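Local coordinates for tail spike protein (Acinetobacter phage vB_AbaP_AS12, PDB 6EU4) that probably recognises the capsular polysaccharide of its Acinetobacter host, and may depolymerise it, as a trimeric phage tailspike, at residues L121-T127 with D146-T152. Residues are numbered along the deposited sequence.
Sequences LNGLYHT and DCGFIKT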
ATOM      1  N   LEU A 121       9.983  26.721 -19.957  1.00 16.69           N
ATOM      2  CA  LEU A 121      10.963  27.464 -19.174  1.00 17.80           C
ATOM      3  C   LEU A 121      12.362  26.984 -19.541  1.00 18.91           C
ATOM      4  O   LEU A 121      12.655  25.788 -19.460  1.00 16.83           O
ATOM      5  CB  LEU A 121      10.702  27.280 -17.678  1.00 17.06           C
ATOM      6  CG  LEU A 121       9.294  27.686 -17.216  1.00 18.75           C
ATOM      7  CD1 LEU A 121       9.132  27.494 -15.701  1.00 20.87           C
ATOM      8  CD2 LEU A 121       8.930  29.118 -17.619  1.00 19.38           C
ATOM      9  N   ASN A 122      13.230  27.919 -19.929  1.00 20.02           N
ATOM     10  CA  ASN A 122      14.509  27.576 -20.542  1.00 20.76           C
ATOM     11  C   ASN A 122      15.714  28.083 -19.765  1.00 20.05           C
ATOM     12  O   ASN A 122      16.838  28.050 -20.280  1.00 21.79           O
ATOM     13  CB  ASN A 122      14.526  28.125 -21.958  1.00 23.72           C
ATOM     14  CG  ASN A 122      13.328  27.679 -22.739  1.00 24.49           C
ATOM     15  OD1 ASN A 122      12.934  26.509 -22.659  1.00 22.23           O
ATOM     16  ND2 ASN A 122      12.717  28.601 -23.470  1.00 25.34           N
ATOM     17  N   GLY A 123      15.504  28.543 -18.545  1.00 19.25           N
ATOM     18  CA  GLY A 123      16.580  29.026 -17.707  1.00 20.10           C
ATOM     19  C   GLY A 123      15.950  29.641 -16.479  1.00 19.41           C
ATOM     20  O   GLY A 123      14.790  29.368 -16.178  1.00 16.63           O
ATOM     21  N   LEU A 124      16.719  30.471 -15.782  1.00 17.79           N
ATOM     22  CA  LEU A 124      16.226  31.147 -14.590  1.00 19.03           C
ATOM     23  C   LEU A 124      15.725  32.533 -14.965  1.00 20.42           C
ATOM     24  O   LEU A 124      16.414  33.301 -15.657  1.00 19.87           O
ATOM     25  CB  LEU A 124      17.301  31.261 -13.526  1.00 20.40           C
ATOM     26  CG  LEU A 124      17.817  29.914 -13.028  1.00 24.88           C
ATOM     27  CD1 LEU A 124      19.058  30.127 -12.148  1.00 28.84           C
ATOM     28  CD2 LEU A 124      16.709  29.133 -12.311  1.00 22.85           C
ATOM     29  N   TYR A 125      14.529  32.841 -14.504  1.00 20.03           N
ATOM     30  CA  TYR A 125      13.918  34.145 -14.699  1.00 18.64           C
ATOM     31  C   TYR A 125      13.740  34.784 -13.330  1.00 20.01           C
ATOM     32  O   TYR A 125      13.293  34.120 -12.391  1.00 19.61           O
ATOM     33  CB  TYR A 125      12.574  34.015 -15.387  1.00 17.99           C
ATOM     34  CG  TYR A 125      12.583  33.184 -16.643  1.00 18.24           C
ATOM     35  CD1 TYR A 125      12.853  33.750 -17.883  1.00 17.72           C
ATOM     36  CD2 TYR A 125      12.318  31.826 -16.586  1.00 17.96           C
ATOM     37  CE1 TYR A 125      12.843  32.975 -19.046  1.00 20.50           C
ATOM     38  CE2 TYR A 125      12.299  31.043 -17.736  1.00 17.69           C
ATOM     39  CZ  TYR A 125      12.558  31.610 -18.949  1.00 19.08           C
ATOM     40  OH  TYR A 125      12.548  30.813 -20.070  1.00 21.10           O
ATOM     41  N   HIS A 126      14.095  36.063 -13.214  1.00 19.06           N
ATOM     42  CA  HIS A 126      13.986  36.787 -11.951  1.00 17.61           C
ATOM     43  C   HIS A 126      12.728  37.646 -11.942  1.00 18.63           C
ATOM     44  O   HIS A 126      12.356  38.231 -12.959  1.00 20.40           O
ATOM     45  CB  HIS A 126      15.227  37.651 -11.717  1.00 18.99           C
ATOM     46  CG  HIS A 126      16.445  36.836 -11.448  1.00 21.35           C
ATOM     47  ND1 HIS A 126      17.073  36.100 -12.432  1.00 21.82           N
ATOM     48  CD2 HIS A 126      17.123  36.600 -10.302  1.00 21.67           C
ATOM     49  CE1 HIS A 126      18.099  35.459 -11.900  1.00 23.39           C
ATOM     50  NE2 HIS A 126      18.152  35.747 -10.609  1.00 21.95           N
ATOM     51  N   THR A 127      12.059  37.690 -10.792  1.00 19.44           N
ATOM     52  CA  THR A 127      10.764  38.346 -10.677  0.50 19.78           C
ATOM     53  C   THR A 127      10.714  39.201  -9.424  1.00 18.94           C
ATOM     54  O   THR A 127      11.222  38.808  -8.374  1.00 23.16           O
ATOM     55  CB  THR A 127       9.642  37.324 -10.608  0.50 21.39           C
ATOM     56  OG1 THR A 127       9.907  36.426  -9.517  0.50 18.41           O
ATOM     57  CG2 THR A 127       9.546  36.566 -11.918  0.50 23.13           C
ATOM     58  N   ASP A 146      18.169  24.298 -13.283  1.00 18.87           N
ATOM     59  CA  ASP A 146      18.466  25.343 -14.246  1.00 20.54           C
ATOM     60  C   ASP A 146      17.256  26.106 -14.745  1.00 20.68           C
ATOM     61  O   ASP A 146      17.439  27.124 -15.430  1.00 19.59           O
ATOM     62  CB  ASP A 146      19.197  24.746 -15.450  1.00 23.47           C
ATOM     63  CG  ASP A 146      20.546  24.152 -15.063  1.00 27.26           C
ATOM     64  OD1 ASP A 146      21.195  24.665 -14.118  1.00 29.05           O
ATOM     65  OD2 ASP A 146      20.951  23.178 -15.704  1.00 28.72           O
ATOM     66  N   CYS A 147      16.044  25.666 -14.416  1.00 16.21           N
ATOM     67  CA  CYS A 147      14.809  26.251 -14.930  1.00 15.15           C
ATOM     68  C   CYS A 147      13.947  26.722 -13.770  1.00 15.09           C
ATOM     69  O   CYS A 147      13.733  25.973 -12.816  1.00 15.16           O
ATOM     70  CB  CYS A 147      14.009  25.237 -15.758  1.00 17.35           C
ATOM     71  SG  CYS A 147      14.931  24.575 -17.153  1.00 22.14           S
ATOM     72  N   GLY A 148      13.419  27.937 -13.858  1.00 16.14           N
ATOM     73  CA  GLY A 148      12.485  28.352 -12.838  1.00 17.38           C
ATOM     74  C   GLY A 148      12.545  29.838 -12.579  1.00 18.22           C
ATOM     75  O   GLY A 148      13.068  30.606 -13.383  1.00 18.33           O
ATOM     76  N   PHE A 149      11.964  30.205 -11.438  1.00 17.14           N
ATOM     77  CA  PHE A 149      11.709  31.595 -11.083  1.00 17.71           C
ATOM     78  C   PHE A 149      12.430  31.912  -9.785  1.00 17.76           C
ATOM     79  O   PHE A 149      12.304  31.162  -8.811  1.00 17.67           O
ATOM     80  CB  PHE A 149      10.212  31.869 -10.898  1.00 17.89           C
ATOM     81  CG  PHE A 149       9.375  31.562 -12.106  1.00 18.67           C
ATOM     82  CD1 PHE A 149       9.822  31.861 -13.382  1.00 20.50           C
ATOM     83  CD2 PHE A 149       8.134  30.970 -11.965  1.00 22.60           C
ATOM     84  CE1 PHE A 149       9.042  31.566 -14.510  1.00 21.03           C
ATOM     85  CE2 PHE A 149       7.354  30.659 -13.092  1.00 23.27           C
ATOM     86  CZ  PHE A 149       7.823  30.964 -14.367  1.00 21.94           C
ATOM     87  N   ILE A 150      13.142  33.038  -9.774  1.00 15.99           N
ATOM     88  CA  ILE A 150      13.838  33.543  -8.600  0.50 17.16           C
ATOM     89  C   ILE A 150      13.173  34.857  -8.210  1.00 18.37           C
ATOM     90  O   ILE A 150      13.249  35.842  -8.952  1.00 20.09           O
ATOM     91  CB  ILE A 150      15.331  33.748  -8.875  0.50 18.41           C
ATOM     92  CG1 ILE A 150      15.930  32.492  -9.526  0.50 19.37           C
ATOM     93  CG2 ILE A 150      16.055  34.111  -7.589  0.50 18.46           C
ATOM     94  CD1 ILE A 150      15.895  31.268  -8.646  0.50 18.28           C
ATOM     95  N   LYS A 151      12.535  34.880  -7.048  1.00 18.36           N
ATOM     96  CA  LYS A 151      11.857  36.077  -6.584  1.00 18.67           C
ATOM     97  C   LYS A 151      12.803  36.905  -5.725  1.00 18.83           C
ATOM     98  O   LYS A 151      13.427  36.374  -4.800  1.00 19.62           O
ATOM     99  CB  LYS A 151      10.612  35.696  -5.790  1.00 18.41           C
ATOM    100  CG  LYS A 151       9.869  36.923  -5.315  1.00 21.47           C
ATOM    101  CD  LYS A 151       8.392  36.731  -5.388  1.00 22.06           C
ATOM    102  CE  LYS A 151       7.657  38.008  -5.061  1.00 23.66           C
ATOM    103  NZ  LYS A 151       7.460  38.137  -3.625  1.00 22.40           N
ATOM    104  N   THR A 152      12.884  38.207  -6.012  1.00 20.32           N
ATOM    105  CA  THR A 152      13.906  39.080  -5.444  1.00 20.81           C
ATOM    106  C   THR A 152      13.379  40.048  -4.394  1.00 20.69           C
ATOM    107  O   THR A 152      14.155  40.869  -3.876  1.00 20.65           O
ATOM    108  CB  THR A 152      14.569  39.904  -6.552  1.00 23.51           C
ATOM    109  OG1 THR A 152      13.602  40.791  -7.120  1.00 24.83           O
ATOM    110  CG2 THR A 152      15.122  38.993  -7.647  1.00 25.70           C
TER
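Stacked rungs of a right-handed parallel beta-helix repeat one hydrogen-bonding pattern, and the first turns of this tailspike illustrate it. Asp-146 opens 146-152; its carbonyl O takes a CA-H...O contact from Gly-123 CA (3.1 Å), while its carboxylate forms a salt bridge with Arg-182 of the second subunit, so the start of this rung meets a neighbouring subunit in the trimer. Cys-147 packs its CB against Leu-121 CB at 4.3 Å. Gly-148 begins the parallel pairing: its N donates to Gly-123 O (3.1 Å) and its O accepts from Tyr-125 N (2.9 Å); at its phi/psi of 148/-164 a CB would collide with the carbonyl O of Cys-147, which explains the glycine. Phe-149 turns to the face shared with Tyr-125 and Thr-127, where its CZ meets Leu-121 CD2 and its CE1 meets Tyr-125 CD2, both at 3.9 Å. On the other face, Ile-150 lays CB over the His-126 ring in a CH-pi contact. Between the strands Ile-150 N donates a hydrogen bond to Tyr-125 O (2.8 Å) and Ile-150 O accepts one from Thr-127 N (2.9 Å). Lys-151 returns to the Phe-149 face, its NZ hydrogen-bonding to Asn-155 O and forming a salt bridge with Asp-174. Thr-152 N closes the series on Thr-127 O at 2.9 Å. Helix 106-113 packs Ile-109 against Tyr-125, Thr-127 and Phe-149, covering that face near the start of the beta-helix, and strand 196-200 continues the stack beyond strand 148-151.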